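Local coordinates for XisI protein-like (Anabaena variabilis, PDB 2NLV), which is of unknown function but belongs to the XisI family, whose namesake probably acts with XisF and XisH in site-specific recombination of nitrogen-fixation genes in cyanobacteria, at residues 63-67 against 68-72; 77-80 against 81-84. All blocks are in the same frame, centred on the assembly; numbering follows the deposited sequence. Where two conformers were deposited one is given.

Contact 1: 63-67 against 68-72; sequences DIKDG and KIWLQ
Lys65 lies across the indole of Trp70 because its chain, with CG beside the backbone N (chi1 -60°), turns at chi3 (71°) and folds back over the ring. The two side chains share the sheet face that also carries Asp63 and Lys68. CD of Lys65 stands over the five-membered ring of Trp70 in a CH-pi contact, 3.7 Å from its centroid, while NZ reaches on to the six-membered ring as a cation-pi partner 3.4 Å from that centroid. The same ammonium has a long, weak ion pair to Glu30 of the second subunit. Two waters extend the pairing: one accepts from NE1 of Trp70 and donates to the Lys65 carbonyl, the other accepts from both Lys65 NZ and Gln72 NE2.

Next to this pair, the Gln72 chain is bent at chi2 (-83°), which turns its amide to the Asp63 carboxylate. Gln72 NE2 gives OD2 of Asp63 a bond of 2.8 Å, close to the amide plane, although the two flat groups are steeply inclined to each other. OD1 of Asp63 is taken by His41 and His61, and OD2 also receives Gln32 of the second subunit.

The backbone is a beta hairpin closed by a type I' turn from Lys65 to Lys68, with Asp66 and Gly67 at positive phi. Asp63 and Trp70 form an antiparallel hydrogen-bonded pair, as do Lys65 and Lys68. Between them Ile64 and Ile69, a non-hydrogen-bonded pair, face helix 2-21.

The hairpin thus separates its chemistry by face: isoleucines pack on the helix, while the buried Asp63 carboxylate, bonded by Gln72 NE2, His41, His61 and Gln32 of the second subunit, is probably stabilised as an anion at the subunit interface.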
loop_
_atom_site.group_PDB
_atom_site.type_symbol
_atom_site.label_atom_id
_atom_site.label_comp_id
_atom_site.label_asym_id
_atom_site.label_seq_id
_atom_site.Cartn_x
_atom_site.Cartn_y
_atom_site.Cartn_z
ATOM N N ASP A 63 -6.838 5.659 -4.604
ATOM C CA ASP A 63 -7.996 4.803 -4.320
ATOM C C ASP A 63 -9.105 5.128 -5.299
ATOM O O ASP A 63 -9.118 6.194 -5.868
ATOM C CB ASP A 63 -8.487 4.992 -2.919
ATOM C CG ASP A 63 -7.412 4.672 -1.877
ATOM O OD1 ASP A 63 -6.809 3.574 -1.979
ATOM O OD2 ASP A 63 -7.227 5.505 -0.979
ATOM N N ILE A 64 -10.059 4.225 -5.453
ATOM C CA ILE A 64 -11.326 4.549 -6.098
ATOM C C ILE A 64 -12.404 4.263 -5.091
ATOM O O ILE A 64 -12.530 3.149 -4.612
ATOM C CB ILE A 64 -11.547 3.816 -7.458
ATOM C CG1 ILE A 64 -10.383 4.020 -8.406
ATOM C CG2 ILE A 64 -12.829 4.342 -8.089
ATOM C CD1 ILE A 64 -10.369 3.111 -9.624
ATOM N N LYS A 65 -13.094 5.322 -4.686
ATOM C CA LYS A 65 -14.076 5.314 -3.579
ATOM C C LYS A 65 -15.343 5.924 -4.080
ATOM O O LYS A 65 -15.351 7.027 -4.559
ATOM C CB LYS A 65 -13.579 6.106 -2.373
ATOM C CG LYS A 65 -12.288 5.603 -1.742
ATOM C CD LYS A 65 -11.666 6.605 -0.767
ATOM C CE LYS A 65 -12.484 6.734 0.518
ATOM N NZ LYS A 65 -12.151 7.965 1.298
ATOM N N ASP A 66 -16.416 5.138 -4.041
ATOM C CA ASP A 66 -17.716 5.538 -4.555
ATOM C C ASP A 66 -17.597 6.055 -5.962
ATOM O O ASP A 66 -18.189 7.047 -6.351
ATOM C CB ASP A 66 -18.369 6.549 -3.605
ATOM C CG ASP A 66 -18.524 5.999 -2.200
ATOM O OD1 ASP A 66 -18.980 4.839 -2.061
ATOM O OD2 ASP A 66 -18.156 6.700 -1.236
ATOM N N GLY A 67 -16.726 5.396 -6.719
ATOM C CA GLY A 67 -16.545 5.738 -8.115
ATOM C C GLY A 67 -15.678 6.961 -8.431
ATOM O O GLY A 67 -15.532 7.272 -9.588
ATOM N N LYS A 68 -15.079 7.587 -7.415
ATOM C CA LYS A 68 -14.166 8.725 -7.580
ATOM C C LYS A 68 -12.726 8.332 -7.282
ATOM O O LYS A 68 -12.461 7.555 -6.345
ATOM C CB LYS A 68 -14.566 9.883 -6.662
ATOM C CG LYS A 68 -15.954 10.446 -7.015
ATOM C CD LYS A 68 -16.265 11.754 -6.298
ATOM C CE LYS A 68 -17.632 12.194 -6.695
ATOM N NZ LYS A 68 -18.039 13.395 -5.970
ATOM N N ILE A 69 -11.810 8.879 -8.090
ATOM C CA ILE A 69 -10.399 8.596 -7.897
ATOM C C ILE A 69 -9.799 9.530 -6.854
ATOM O O ILE A 69 -9.868 10.762 -7.006
ATOM C CB ILE A 69 -9.599 8.732 -9.174
ATOM C CG1 ILE A 69 -10.146 7.836 -10.289
ATOM C CG2 ILE A 69 -8.102 8.451 -8.899
ATOM C CD1 ILE A 69 -9.520 8.103 -11.658
ATOM N N TRP A 70 -9.351 8.977 -5.743
ATOM C CA TRP A 70 -8.684 9.759 -4.682
ATOM C C TRP A 70 -7.188 9.680 -4.824
ATOM O O TRP A 70 -6.619 8.588 -4.780
ATOM C CB TRP A 70 -9.087 9.228 -3.317
ATOM C CG TRP A 70 -10.456 9.568 -2.867
ATOM C CD1 TRP A 70 -11.638 9.324 -3.532
ATOM C CD2 TRP A 70 -10.788 10.203 -1.663
ATOM N NE1 TRP A 70 -12.699 9.817 -2.789
ATOM C CE2 TRP A 70 -12.201 10.342 -1.631
ATOM C CE3 TRP A 70 -10.044 10.661 -0.563
ATOM C CZ2 TRP A 70 -12.862 10.905 -0.551
ATOM C CZ3 TRP A 70 -10.731 11.202 0.506
ATOM C CH2 TRP A 70 -12.109 11.339 0.487
ATOM N N LEU A 71 -6.551 10.812 -5.009
ATOM C CA LEU A 71 -5.062 10.926 -4.942
ATOM C C LEU A 71 -4.662 11.074 -3.490
ATOM O O LEU A 71 -4.993 12.085 -2.844
ATOM C CB LEU A 71 -4.560 12.066 -5.781
ATOM C CG LEU A 71 -3.036 12.280 -5.753
ATOM C CD1 LEU A 71 -2.233 11.054 -6.283
ATOM C CD2 LEU A 71 -2.614 13.540 -6.503
ATOM N N GLN A 72 -3.986 10.081 -2.934
ATOM C CA GLN A 72 -3.661 10.057 -1.525
ATOM C C GLN A 72 -2.241 10.376 -1.185
ATOM O O GLN A 72 -1.948 10.745 -0.067
ATOM C CB GLN A 72 -3.996 8.690 -0.899
ATOM C CG GLN A 72 -5.465 8.228 -1.112
ATOM C CD GLN A 72 -6.449 8.792 -0.131
ATOM O OE1 GLN A 72 -6.261 9.875 0.401
ATOM N NE2 GLN A 72 -7.557 8.061 0.082
HETATM O O HOH W 1 -15.517 9.376 -3.108
HETATM O O HOH W 2 -9.562 7.848 2.261
#

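Contact 2: 77-80 against 81-84; sequences DRNP and AEEL
Asn79 is the N-cap of helix 80-86, and its side chain accepts a capping bond from Glu82 N, which lies 3.1 Å from OD1. With CG anti to the backbone N (chi1 -166°), the amide swings forward beside the first turn; the N-H of Glu82 comes to OD1 from above the carbonyl plane, yet the bond is nearly straight at 167°. A water joins this cap, donating to Asn79 OD1 and accepting from Ala81 N, and so occupies another amide of the helix start. Side by side with Asn79, Glu82 runs along the amide, its CG 3.7 Å from ND2, before its carboxylate leaves for Arg91 and Tyr109. The helix proper opens with backbone bonds from Glu83 N to Asn79 O and from Leu84 N to Pro80 O.

The charged pair is five residues apart in sequence. Arg78 grips Glu83 side-on, with NE on OE2 at 2.8 Å and NH2 on OE1 at 3.1 Å. The two bonds are unequal: NE meets OE2 on its syn side and near both planes, whereas NH2 reaches OE1 from well above the carboxylate plane at a more bent angle. The two planes are turned 58° against each other, consistent with the unequal bonds. Tyr19 hydroxyl also bonds to OE1 and its ring makes a cation-pi contact with Arg78, while Asn18 takes NH2, so helix 2-21 backs the pair.

Apolar packing involves other sides of the turn. Pro80 lies against Leu15 and Tyr19 of that helix, and Leu84 rests on Phe62.

A second water ties the salt bridge to the cap residue: it accepts from Asn79 N at 2.9 Å and donates to Glu83 OE2 at 2.8 Å.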
loop_
_atom_site.group_PDB
_atom_site.type_symbol
_atom_site.label_atom_id
_atom_site.label_comp_id
_atom_site.label_asym_id
_atom_site.label_seq_id
_atom_site.Cartn_x
_atom_site.Cartn_y
_atom_site.Cartn_z
ATOM N N ASP A 77 7.458 15.147 -8.689
ATOM C CA ASP A 77 7.174 16.547 -9.010
ATOM C C ASP A 77 6.251 16.632 -10.221
ATOM O O ASP A 77 6.159 17.700 -10.844
ATOM C CB ASP A 77 8.453 17.401 -9.148
ATOM C CG ASP A 77 9.385 16.864 -10.148
ATOM O OD1 ASP A 77 8.974 15.957 -10.907
ATOM O OD2 ASP A 77 10.544 17.373 -10.184
ATOM N N ARG A 78 5.624 15.490 -10.604
ATOM C CA ARG A 78 4.531 15.396 -11.622
ATOM C C ARG A 78 3.177 15.781 -10.944
ATOM O O ARG A 78 3.080 15.906 -9.731
ATOM C CB ARG A 78 4.411 13.986 -12.314
ATOM C CG ARG A 78 5.319 13.723 -13.572
ATOM C CD ARG A 78 5.468 12.277 -14.040
ATOM N NE ARG A 78 4.275 11.723 -14.683
ATOM C CZ ARG A 78 4.156 10.474 -15.175
ATOM N NH1 ARG A 78 5.152 9.559 -15.132
ATOM N NH2 ARG A 78 3.022 10.124 -15.745
ATOM N N ASN A 79 2.176 15.992 -11.785
ATOM C CA ASN A 79 0.797 16.306 -11.396
ATOM C C ASN A 79 -0.126 15.211 -11.878
ATOM O O ASN A 79 -0.720 15.332 -12.958
ATOM C CB ASN A 79 0.418 17.662 -12.010
ATOM C CG ASN A 79 -0.821 18.235 -11.413
ATOM O OD1 ASN A 79 -1.768 17.515 -11.097
ATOM N ND2 ASN A 79 -0.844 19.569 -11.300
ATOM N N PRO A 80 -0.211 14.083 -11.116
ATOM C CA PRO A 80 -1.056 12.966 -11.552
ATOM C C PRO A 80 -2.495 13.309 -11.733
ATOM O O PRO A 80 -3.167 12.752 -12.598
ATOM C CB PRO A 80 -0.879 11.923 -10.465
ATOM C CG PRO A 80 0.022 12.500 -9.483
ATOM C CD PRO A 80 0.530 13.823 -9.873
ATOM N N ALA A 81 -3.021 14.271 -10.976
ATOM C CA ALA A 81 -4.394 14.705 -11.181
ATOM C C ALA A 81 -4.619 15.278 -12.571
ATOM O O ALA A 81 -5.568 14.878 -13.249
ATOM C CB ALA A 81 -4.844 15.675 -10.109
ATOM N N GLU A 82 -3.735 16.176 -13.010
ATOM C CA GLU A 82 -3.825 16.695 -14.333
ATOM C C GLU A 82 -3.618 15.666 -15.406
ATOM O O GLU A 82 -4.196 15.748 -16.484
ATOM C CB GLU A 82 -2.830 17.849 -14.509
ATOM C CG GLU A 82 -3.383 19.161 -14.019
ATOM C CD GLU A 82 -4.821 19.500 -14.506
ATOM O OE1 GLU A 82 -5.017 19.756 -15.725
ATOM O OE2 GLU A 82 -5.778 19.520 -13.666
ATOM N N GLU A 83 -2.786 14.664 -15.124
ATOM C CA GLU A 83 -2.605 13.626 -16.085
ATOM C C GLU A 83 -3.875 12.805 -16.274
ATOM O O GLU A 83 -4.264 12.458 -17.390
ATOM C CB GLU A 83 -1.402 12.752 -15.692
ATOM C CG GLU A 83 -0.129 13.557 -15.805
ATOM C CD GLU A 83 1.062 12.960 -15.145
ATOM O OE1 GLU A 83 0.919 11.978 -14.389
ATOM O OE2 GLU A 83 2.166 13.460 -15.391
ATOM N N LEU A 84 -4.547 12.481 -15.177
ATOM C CA LEU A 84 -5.827 11.796 -15.264
ATOM C C LEU A 84 -6.844 12.584 -16.040
ATOM O O LEU A 84 -7.609 12.052 -16.835
ATOM C CB LEU A 84 -6.369 11.428 -13.874
ATOM C CG LEU A 84 -5.562 10.374 -13.124
ATOM C CD1 LEU A 84 -6.081 10.394 -11.711
ATOM C CD2 LEU A 84 -5.701 8.974 -13.754
HETATM O O HOH W 3 2.371 16.097 -14.634
HETATM O O HOH W 4 -1.762 16.018 -8.874
#

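Contacts 1 and 2 follow one another along the chain, strand 68-74 of the hairpin leading through a loop to the capped helix 80-86, and their centres lie 15 Å apart. They meet through apolar side chains: Ile69 CG2 is 4.0 Å from Leu84 CD1, and Leu71 CD2 is 4.1 Å from Pro80 CG. Helix 2-21 takes part in both, receiving Ile64 and Ile69 from contact 1 and Pro80 and Glu83 from contact 2. The polar groups serve different surroundings: the Asp63 carboxylate and the Gln72 backbone carbonyl of contact 1 bond to the second subunit, whereas the segments of contact 2 are touched by no other chain of the assembly.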